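Local structure of putative neuraminyllactose-binding hemagglutinin homolog (3BGH) at residues A[123-128]-A[154-159]. The protein is of unproven function but, as a homolog of the outer-membrane lipoprotein adhesin HpaA of Helicobacter pylori, may take part in binding sialylated sugars. Numbering follows the deposited sequence.
With SO4 (sulfate ion), chain E.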
ATOM      1  N   LYS A 123       3.427  -9.324 -21.207  1.00 59.04           N
ATOM      2  CA  LYS A 123       4.542  -8.762 -20.483  1.00 58.79           C
ATOM      3  C   LYS A 123       4.497  -9.114 -19.017  1.00 58.22           C
ATOM      4  O   LYS A 123       3.414  -9.400 -18.485  1.00 58.82           O
ATOM      5  CB  LYS A 123       4.670  -7.253 -20.714  1.00 58.83           C
ATOM      6  CG  LYS A 123       3.390  -6.538 -20.925  1.00 60.06           C
ATOM      7  CD  LYS A 123       3.631  -5.241 -21.664  1.00 61.82           C
ATOM      8  CE  LYS A 123       2.288  -4.582 -22.023  1.00 62.25           C
ATOM      9  NZ  LYS A 123       2.406  -3.312 -22.819  1.00 60.25           N
ATOM     10  N   VAL A 124       5.680  -9.183 -18.399  1.00 56.46           N
ATOM     11  CA  VAL A 124       5.793  -9.336 -16.961  1.00 54.38           C
ATOM     12  C   VAL A 124       6.222  -7.974 -16.443  1.00 54.20           C
ATOM     13  O   VAL A 124       6.991  -7.260 -17.117  1.00 54.87           O
ATOM     14  CB  VAL A 124       6.798 -10.412 -16.615  1.00 54.97           C
ATOM     15  CG1 VAL A 124       6.856 -10.700 -15.083  1.00 52.07           C
ATOM     16  CG2 VAL A 124       6.460 -11.687 -17.407  1.00 54.02           C
ATOM     17  N   ILE A 125       5.685  -7.573 -15.288  1.00 52.87           N
ATOM     18  CA  ILE A 125       5.944  -6.234 -14.737  1.00 50.70           C
ATOM     19  C   ILE A 125       6.211  -6.311 -13.245  1.00 50.66           C
ATOM     20  O   ILE A 125       5.913  -7.314 -12.610  1.00 50.70           O
ATOM     21  CB  ILE A 125       4.743  -5.278 -14.915  1.00 50.44           C
ATOM     22  CG1 ILE A 125       3.606  -5.643 -13.952  1.00 49.96           C
ATOM     23  CG2 ILE A 125       4.247  -5.225 -16.352  1.00 49.37           C
ATOM     24  CD1 ILE A 125       2.491  -4.687 -13.933  1.00 50.08           C
ATOM     25  N   ASP A 126       6.796  -5.251 -12.699  1.00 50.46           N
ATOM     26  CA  ASP A 126       6.739  -4.974 -11.287  1.00 50.28           C
ATOM     27  C   ASP A 126       5.764  -3.803 -11.092  1.00 49.55           C
ATOM     28  O   ASP A 126       5.581  -2.998 -12.001  1.00 49.63           O
ATOM     29  CB  ASP A 126       8.127  -4.617 -10.756  1.00 50.68           C
ATOM     30  CG  ASP A 126       9.026  -5.831 -10.605  1.00 53.49           C
ATOM     31  OD1 ASP A 126       8.508  -6.976 -10.709  1.00 55.29           O
ATOM     32  OD2 ASP A 126      10.259  -5.641 -10.397  1.00 56.03           O
ATOM     33  N   MET A 127       5.140  -3.713  -9.924  1.00 48.29           N
ATOM     34  CA  MET A 127       4.101  -2.721  -9.687  1.00 46.81           C
ATOM     35  C   MET A 127       4.081  -2.317  -8.232  1.00 46.60           C
ATOM     36  O   MET A 127       4.180  -3.171  -7.351  1.00 46.81           O
ATOM     37  CB  MET A 127       2.712  -3.277 -10.083  1.00 47.36           C
ATOM     38  CG  MET A 127       1.540  -2.229 -10.035  1.00 48.16           C
ATOM     39  SD  MET A 127      -0.134  -2.871 -10.481  1.00 42.62           S
ATOM     40  CE  MET A 127      -0.412  -3.864  -9.071  1.00 45.04           C
ATOM     41  N   SER A 128       3.900  -1.028  -7.978  1.00 45.85           N
ATOM     42  CA  SER A 128       3.847  -0.537  -6.628  1.00 45.63           C
ATOM     43  C   SER A 128       2.464  -0.566  -5.975  1.00 45.79           C
ATOM     44  O   SER A 128       1.407  -0.608  -6.636  1.00 45.91           O
ATOM     45  CB  SER A 128       4.282   0.898  -6.638  1.00 45.80           C
ATOM     46  OG  SER A 128       3.204   1.625  -7.189  1.00 47.28           O
ATOM     47  N   LYS A 154      -0.156   1.293  -8.117  1.00 49.62           N
ATOM     48  CA  LYS A 154      -0.333   1.059  -9.580  1.00 50.57           C
ATOM     49  C   LYS A 154       0.723   1.663 -10.508  1.00 50.31           C
ATOM     50  O   LYS A 154       0.525   1.723 -11.727  1.00 51.10           O
ATOM     51  CB  LYS A 154      -1.750   1.431 -10.071  1.00 50.63           C
ATOM     52  CG  LYS A 154      -2.873   0.818  -9.268  1.00 53.73           C
ATOM     53  CD  LYS A 154      -3.218  -0.579  -9.707  1.00 61.77           C
ATOM     54  CE  LYS A 154      -4.720  -0.897  -9.420  1.00 65.21           C
ATOM     55  NZ  LYS A 154      -5.108  -2.260  -9.903  1.00 68.13           N
ATOM     56  N   ILE A 155       1.843   2.096  -9.960  1.00 50.30           N
ATOM     57  CA  ILE A 155       2.984   2.446 -10.790  1.00 50.93           C
ATOM     58  C   ILE A 155       3.753   1.215 -11.332  1.00 51.80           C
ATOM     59  O   ILE A 155       4.244   0.393 -10.556  1.00 52.18           O
ATOM     60  CB  ILE A 155       3.903   3.452 -10.064  1.00 51.31           C
ATOM     61  CG1 ILE A 155       3.094   4.740  -9.753  1.00 52.27           C
ATOM     62  CG2 ILE A 155       5.072   3.774 -10.932  1.00 50.63           C
ATOM     63  CD1 ILE A 155       3.838   5.833  -9.028  1.00 50.02           C
ATOM     64  N   LYS A 156       3.891   1.108 -12.657  1.00 52.61           N
ATOM     65  CA  LYS A 156       4.412  -0.135 -13.276  1.00 53.45           C
ATOM     66  C   LYS A 156       5.737  -0.002 -14.049  1.00 54.04           C
ATOM     67  O   LYS A 156       6.014   1.012 -14.712  1.00 54.80           O
ATOM     68  CB  LYS A 156       3.375  -0.800 -14.218  1.00 52.74           C
ATOM     69  CG  LYS A 156       1.903  -0.658 -13.867  1.00 52.75           C
ATOM     70  CD  LYS A 156       0.990  -1.479 -14.841  1.00 54.05           C
ATOM     71  CE  LYS A 156      -0.506  -1.161 -14.679  1.00 55.66           C
ATOM     72  NZ  LYS A 156      -1.404  -2.380 -14.871  1.00 56.82           N
ATOM     73  N   ALA A 157       6.546  -1.055 -13.975  1.00 54.16           N
ATOM     74  CA  ALA A 157       7.703  -1.185 -14.827  1.00 53.86           C
ATOM     75  C   ALA A 157       7.720  -2.554 -15.488  1.00 54.33           C
ATOM     76  O   ALA A 157       7.617  -3.586 -14.842  1.00 53.41           O
ATOM     77  CB  ALA A 157       8.959  -0.965 -14.030  1.00 53.60           C
ATOM     78  N   VAL A 158       7.881  -2.551 -16.798  1.00 56.01           N
ATOM     79  CA  VAL A 158       7.986  -3.784 -17.546  1.00 57.17           C
ATOM     80  C   VAL A 158       9.372  -4.389 -17.359  1.00 58.50           C
ATOM     81  O   VAL A 158      10.377  -3.698 -17.529  1.00 58.79           O
ATOM     82  CB  VAL A 158       7.730  -3.541 -19.011  1.00 56.63           C
ATOM     83  CG1 VAL A 158       7.873  -4.836 -19.779  1.00 56.29           C
ATOM     84  CG2 VAL A 158       6.350  -2.965 -19.170  1.00 56.57           C
ATOM     85  N   ILE A 159       9.408  -5.667 -16.984  1.00 59.35           N
ATOM     86  CA  ILE A 159      10.659  -6.383 -16.843  1.00 61.15           C
ATOM     87  C   ILE A 159      10.896  -7.383 -17.979  1.00 62.55           C
ATOM     88  O   ILE A 159      12.039  -7.661 -18.337  1.00 62.51           O
ATOM     89  CB  ILE A 159      10.799  -7.083 -15.480  1.00 60.69           C
ATOM     90  CG1 ILE A 159       9.559  -7.899 -15.139  1.00 61.44           C
ATOM     91  CG2 ILE A 159      11.068  -6.059 -14.409  1.00 60.44           C
ATOM     92  CD1 ILE A 159       9.644  -8.596 -13.769  1.00 61.78           C
TER
HETATM   93  S   SO4 E   4       3.595  -1.485 -25.024  1.00 93.39           S
HETATM   94  O1  SO4 E   4       3.597  -0.138 -25.595  1.00 93.20           O
HETATM   95  O2  SO4 E   4       2.224  -1.980 -24.877  1.00 92.57           O
HETATM   96  O3  SO4 E   4       4.327  -2.370 -25.919  1.00 95.17           O
HETATM   97  O4  SO4 E   4       4.278  -1.467 -23.738  1.00 93.60           O
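With chi1 at 74°, Ser128 holds OG between its own backbone N and carbonyl carbon, where it can take the N-H of Ile155. Ile159 puts CG1 in the same crowded position (chi1 49°), and its extended chain carries CD1 to Val124 and Asp126. Asp126 instead swings CG anti to its carbonyl carbon (chi1 -76°), which sets the carboxylate beside Ile159 CD1. The frame for these groups is a worked example of antiparallel pairing within the beta hairpin of strands 123-137 and 144-161. Asp126 and Ala157 form the hydrogen-bonded pair, Asp126 N reaching Ala157 O at 2.8 Å and Ala157 N returning to Asp126 O at 2.9 Å, both in the carbonyl planes. Ile125 with Val158 and Met127 with Lys156 are the flanking non-hydrogen-bonded pairs.

At one end Ile159 N binds Val124 O from above the carbonyl plane, while Ile159 CD1 lies 3.7 Å from Val124 CG1, the two side chains crossing obliquely. The Ile159 side chain crosses that of Asp126 at about a right angle, with CD1 3.6 Å from Asp126 OD1. On the face opposite Asp126 and Ala157, Ile125 CD1 rests 3.7 Å from Lys156 CD; Met127 lies alongside Lys154, where Tyr131 of the second subunit packs on both. Ser128 bonds through three atoms: its N gives to Ile155 O, its O takes Lys154 N, and OG accepts from Ile155 N at 3.1 Å while also bonding Val152 O.

Helix 186-208 packs on Ser128 and Ala157. The buried Asp126 carboxylate is satisfied by Asp111 N and His186 ND1, which would probably stabilise its charge. Lys156 pairs with Glu114, and Lys123 NZ meets a sulfate that Arg161 also holds. The chemistry implies a hairpin joined mainly by backbone bonds, one serine hydroxyl adding to them, with its buried acid tied to neighbouring strand and helix.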